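Local coordinates for TPR repeat-containing protein YrrB (Bacillus subtilis, PDB 2Q7F), which may act as a tetratricopeptide-repeat scaffold that mediates complex formation among RNA sulfuration components, RNA processing components and aminoacyl-tRNA synthetases, at residues G132-L135 / V136-Q140; C168-E172 / G173-E177. All blocks are in the same frame, centred on the assembly; numbering follows the deposited sequence.

Contact 1 of 2, residues G132-L135 / V136-Q140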
loop_
_atom_site.group_PDB
_atom_site.type_symbol
_atom_site.label_atom_id
_atom_site.label_comp_id
_atom_site.label_asym_id
_atom_site.label_seq_id
_atom_site.Cartn_x
_atom_site.Cartn_y
_atom_site.Cartn_z
ATOM N N GLY A 132 -4.167 0.404 3.280
ATOM C CA GLY A 132 -5.003 0.617 2.108
ATOM C C GLY A 132 -4.749 -0.446 1.055
ATOM O O GLY A 132 -5.668 -1.158 0.639
ATOM N N THR A 133 -3.492 -0.583 0.650
ATOM C CA THR A 133 -3.149 -1.491 -0.442
ATOM C C THR A 133 -3.447 -2.961 -0.117
ATOM O O THR A 133 -3.946 -3.710 -0.961
ATOM C CB THR A 133 -1.694 -1.319 -0.880
ATOM O OG1 THR A 133 -1.409 0.080 -0.982
ATOM C CG2 THR A 133 -1.477 -1.963 -2.253
ATOM N N VAL A 134 -3.152 -3.358 1.112
ATOM C CA VAL A 134 -3.431 -4.712 1.550
ATOM C C VAL A 134 -4.941 -4.955 1.569
ATOM O O VAL A 134 -5.412 -6.025 1.184
ATOM C CB VAL A 134 -2.729 -5.015 2.908
ATOM C CG1 VAL A 134 -3.434 -6.116 3.684
ATOM C CG2 VAL A 134 -1.261 -5.382 2.656
ATOM N N LEU A 135 -5.701 -3.946 1.978
ATOM C CA LEU A 135 -7.147 -4.042 1.951
ATOM C C LEU A 135 -7.665 -4.235 0.528
ATOM O O LEU A 135 -8.708 -4.853 0.329
ATOM C CB LEU A 135 -7.774 -2.821 2.603
ATOM C CG LEU A 135 -7.811 -2.903 4.122
ATOM C CD1 LEU A 135 -8.142 -1.554 4.677
ATOM C CD2 LEU A 135 -8.821 -3.943 4.593
ATOM N N VAL A 136 -6.919 -3.720 -0.449
ATOM C CA VAL A 136 -7.239 -3.904 -1.860
ATOM C C VAL A 136 -7.032 -5.362 -2.286
ATOM O O VAL A 136 -7.951 -5.987 -2.840
ATOM C CB VAL A 136 -6.432 -2.931 -2.767
ATOM C CG1 VAL A 136 -6.496 -3.352 -4.242
ATOM C CG2 VAL A 136 -6.930 -1.496 -2.591
ATOM N N LYS A 137 -5.844 -5.904 -2.012
ATOM C CA LYS A 137 -5.534 -7.293 -2.363
ATOM C C LYS A 137 -6.569 -8.252 -1.789
ATOM O O LYS A 137 -6.792 -9.327 -2.335
ATOM C CB LYS A 137 -4.142 -7.705 -1.874
ATOM C CG LYS A 137 -2.982 -6.808 -2.313
ATOM C CD LYS A 137 -2.640 -6.943 -3.792
ATOM C CE LYS A 137 -1.469 -6.034 -4.175
ATOM N NZ LYS A 137 -1.059 -6.196 -5.608
ATOM N N LEU A 138 -7.215 -7.851 -0.701
ATOM C CA LEU A 138 -8.158 -8.712 -0.005
ATOM C C LEU A 138 -9.623 -8.525 -0.423
ATOM O O LEU A 138 -10.534 -8.887 0.336
ATOM C CB LEU A 138 -8.024 -8.492 1.504
ATOM C CG LEU A 138 -6.724 -8.950 2.163
ATOM C CD1 LEU A 138 -6.716 -8.532 3.630
ATOM C CD2 LEU A 138 -6.534 -10.473 2.012
ATOM N N GLU A 139 -9.851 -8.001 -1.629
ATOM C CA GLU A 139 -11.180 -7.507 -2.041
ATOM C C GLU A 139 -11.528 -6.313 -1.155
ATOM O O GLU A 139 -10.696 -5.432 -0.967
ATOM C CB GLU A 139 -12.276 -8.588 -1.958
ATOM C CG GLU A 139 -11.861 -10.020 -2.344
ATOM C CD GLU A 139 -11.436 -10.146 -3.796
ATOM O OE1 GLU A 139 -12.079 -10.932 -4.532
ATOM O OE2 GLU A 139 -10.471 -9.452 -4.201
ATOM N N GLN A 140 -12.738 -6.293 -0.597
ATOM C CA GLN A 140 -13.175 -5.221 0.328
ATOM C C GLN A 140 -12.741 -3.736 0.216
ATOM O O GLN A 140 -12.419 -3.097 1.227
ATOM C CB GLN A 140 -13.091 -5.685 1.797
ATOM C CG GLN A 140 -11.718 -6.171 2.249
ATOM C CD GLN A 140 -11.796 -7.126 3.427
ATOM O OE1 GLN A 140 -12.352 -8.222 3.312
ATOM N NE2 GLN A 140 -11.228 -6.719 4.565
#

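Contact 2 of 2, residues C168-E172 / G173-E177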
loop_
_atom_site.group_PDB
_atom_site.type_symbol
_atom_site.label_atom_id
_atom_site.label_comp_id
_atom_site.label_asym_id
_atom_site.label_seq_id
_atom_site.Cartn_x
_atom_site.Cartn_y
_atom_site.Cartn_z
ATOM N N CYS A 168 -9.714 2.457 -6.456
ATOM C CA CYS A 168 -10.661 2.058 -5.421
ATOM C C CYS A 168 -11.925 2.909 -5.486
ATOM O O CYS A 168 -13.038 2.405 -5.334
ATOM C CB CYS A 168 -10.021 2.171 -4.036
ATOM S SG CYS A 168 -10.613 0.952 -2.839
ATOM N N LEU A 169 -11.739 4.204 -5.713
ATOM C CA LEU A 169 -12.856 5.132 -5.947
ATOM C C LEU A 169 -13.736 4.724 -7.122
ATOM O O LEU A 169 -14.955 4.647 -6.985
ATOM C CB LEU A 169 -12.320 6.548 -6.197
ATOM C CG LEU A 169 -11.846 7.371 -5.001
ATOM C CD1 LEU A 169 -10.953 8.517 -5.466
ATOM C CD2 LEU A 169 -13.055 7.887 -4.221
ATOM N N ALA A 170 -13.107 4.474 -8.271
ATOM C CA ALA A 170 -13.810 4.034 -9.476
ATOM C C ALA A 170 -14.550 2.728 -9.227
ATOM O O ALA A 170 -15.627 2.490 -9.762
ATOM C CB ALA A 170 -12.830 3.867 -10.629
ATOM N N ASN A 171 -13.951 1.883 -8.409
ATOM C CA ASN A 171 -14.542 0.614 -8.080
ATOM C C ASN A 171 -15.811 0.792 -7.258
ATOM O O ASN A 171 -16.780 0.046 -7.429
ATOM C CB ASN A 171 -13.536 -0.247 -7.330
ATOM C CG ASN A 171 -13.876 -1.699 -7.401
ATOM O OD1 ASN A 171 -13.406 -2.412 -8.293
ATOM N ND2 ASN A 171 -14.729 -2.154 -6.486
ATOM N N GLU A 172 -15.802 1.794 -6.382
ATOM C CA GLU A 172 -16.884 1.991 -5.428
ATOM C C GLU A 172 -18.086 2.747 -6.000
ATOM O O GLU A 172 -19.130 2.836 -5.350
ATOM C CB GLU A 172 -16.356 2.674 -4.163
ATOM C CG GLU A 172 -17.108 2.280 -2.881
ATOM C CD GLU A 172 -16.965 0.796 -2.497
ATOM O OE1 GLU A 172 -16.082 0.089 -3.038
ATOM O OE2 GLU A 172 -17.744 0.330 -1.636
ATOM N N GLY A 173 -17.945 3.272 -7.215
ATOM C CA GLY A 173 -19.024 4.012 -7.866
ATOM C C GLY A 173 -18.688 5.479 -8.019
ATOM O O GLY A 173 -19.169 6.137 -8.935
ATOM N N MET A 174 -17.859 5.985 -7.110
ATOM C CA MET A 174 -17.402 7.368 -7.122
ATOM C C MET A 174 -16.442 7.550 -8.295
ATOM O O MET A 174 -15.224 7.523 -8.120
ATOM C CB MET A 174 -16.711 7.702 -5.791
ATOM C CG MET A 174 -17.582 7.537 -4.536
ATOM S SD MET A 174 -16.664 7.453 -2.961
ATOM C CE MET A 174 -16.293 9.183 -2.650
ATOM N N LEU A 175 -17.005 7.738 -9.488
ATOM C CA LEU A 175 -16.253 7.667 -10.749
ATOM C C LEU A 175 -15.581 8.958 -11.185
ATOM O O LEU A 175 -14.563 8.924 -11.869
ATOM C CB LEU A 175 -17.152 7.169 -11.886
ATOM C CG LEU A 175 -17.657 5.727 -11.782
ATOM C CD1 LEU A 175 -19.006 5.594 -12.479
ATOM C CD2 LEU A 175 -16.649 4.717 -12.327
ATOM N N ASP A 176 -16.152 10.094 -10.812
ATOM C CA ASP A 176 -15.630 11.383 -11.262
ATOM C C ASP A 176 -14.430 11.795 -10.431
ATOM O O ASP A 176 -13.447 12.321 -10.955
ATOM C CB ASP A 176 -16.731 12.441 -11.231
ATOM C CG ASP A 176 -18.028 11.928 -11.822
ATOM O OD1 ASP A 176 -18.730 11.163 -11.125
ATOM O OD2 ASP A 176 -18.330 12.262 -12.985
ATOM N N GLU A 177 -14.513 11.526 -9.134
ATOM C CA GLU A 177 -13.394 11.712 -8.214
ATOM C C GLU A 177 -12.244 10.741 -8.517
ATOM O O GLU A 177 -11.083 11.020 -8.191
ATOM C CB GLU A 177 -13.863 11.583 -6.758
ATOM C CG GLU A 177 -15.000 10.581 -6.539
ATOM C CD GLU A 177 -16.366 11.135 -6.939
ATOM O OE1 GLU A 177 -16.832 12.105 -6.307
ATOM O OE2 GLU A 177 -16.979 10.599 -7.887
#

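Contact 1 of 2, residues G132-L135 / V136-Q140
The C-terminal turn of helix 125-137, the first helix of TPR 4, joins Gly132 and Thr133 to Val136 and Lys137 through backbone hydrogen bonds and lays Val134 beside Leu138. Val136 N donates to Gly132 O at 3.1 Å. One residue on, Lys137 N reaches Thr133 O at 3.1 Å, and this bond is the straighter of the two, 162° at the hydrogen. Thr133 O is also approached by Val136 N, but that bond is weak and strongly bent. The final link, Leu138 N to Val134 O, is weak too, at 3.2 Å, in keeping with Leu138 being the first residue to leave helical geometry.

Each TPR is a helix-turn-helix hairpin, and here the first helix ends and a short turn leads into helix 141-154. The side chains divide between the neighbouring helices. Val134 and Leu138 run side by side in the same direction, CG1 of Val134 meeting CD1 of Leu138 at 4.1 Å; with CG1 anti to the backbone N (chi1 155°), it lies beside the carbonyl carbon, on the side where Leu138 follows. Both residues touch Lys111 on helix 107-120. CG of Leu138 comes within 3.4 Å of Val134 O, the carbonyl that its own N-H also approaches. Leu135 instead packs against Leu143, Ala144 and Tyr147 of helix 141-154, the partner helix of the hairpin, and Val136 joins it on Ala144. On the Val136 side chain, CG2 rests 3.5 Å from Gly132 O. Lys137 lays its CG against Thr133 O at 3.5 Å, then bends at chi2 (-72°) and carries its amine away from the turn. The Thr133 hydroxyl is held by Tyr129 O, one turn earlier in the helix.

Contact 2 of 2, residues C168-E172 / G173-E177
The turn between the two helices of TPR 5 brings Leu169 against Met174, their side chains crossing at a slant. CD2 of Leu169 touches the sulfur and the terminal methyl of the thioether, 3.8 Å from Met174 SD and 3.8 Å from Met174 CE. Met174 runs nearly straight through chi2 and then bends at chi3 (79°), which turns its methyl along CD2 of Leu169. The other branch, Leu169 CD1, reaches forward to Glu177 O at 3.7 Å, while CG of Glu177 meets CD2 of Leu169 at 4.1 Å. Leu169 sits in the angle between the two antiparallel helices of the TPR hairpin and also packs on Ala178 and Gln181 of helix 176-188. Cutting Leu169 back to an alanine is likely to leave the Met174 methyl without its apolar mate and to open a gap beneath the start of that helix. Gly173 lets the chain turn, its positive phi (113°) being one at which a CB would clash with Glu172 O; Met174 then centres an inverse gamma turn. On another side, CD2 of Leu175 folds back over Ala170 and lies 3.5 Å from Ala170 O, and both residues touch Thr202 on helix 193-205.

Contact 1 comes first along the chain, at the end of helix 125-137 in TPR 4, and contact 2 follows in TPR 5, between helices 159-172 and 176-188. Both occupy the turn between the two helices of a repeat, one repeat apart. Their centres are 15 Å apart, and their nearest atoms come within about 4 Å without touching. Helix 141-154 lies between them: Leu135 and Val136 of contact 1 pack on it, as do Cys168 and Glu172 of contact 2. The centre of contact 1 lies about 9 Å from the centre of the chain and that of contact 2 about 18 Å, so the pair follows the repeat stack outward from its middle.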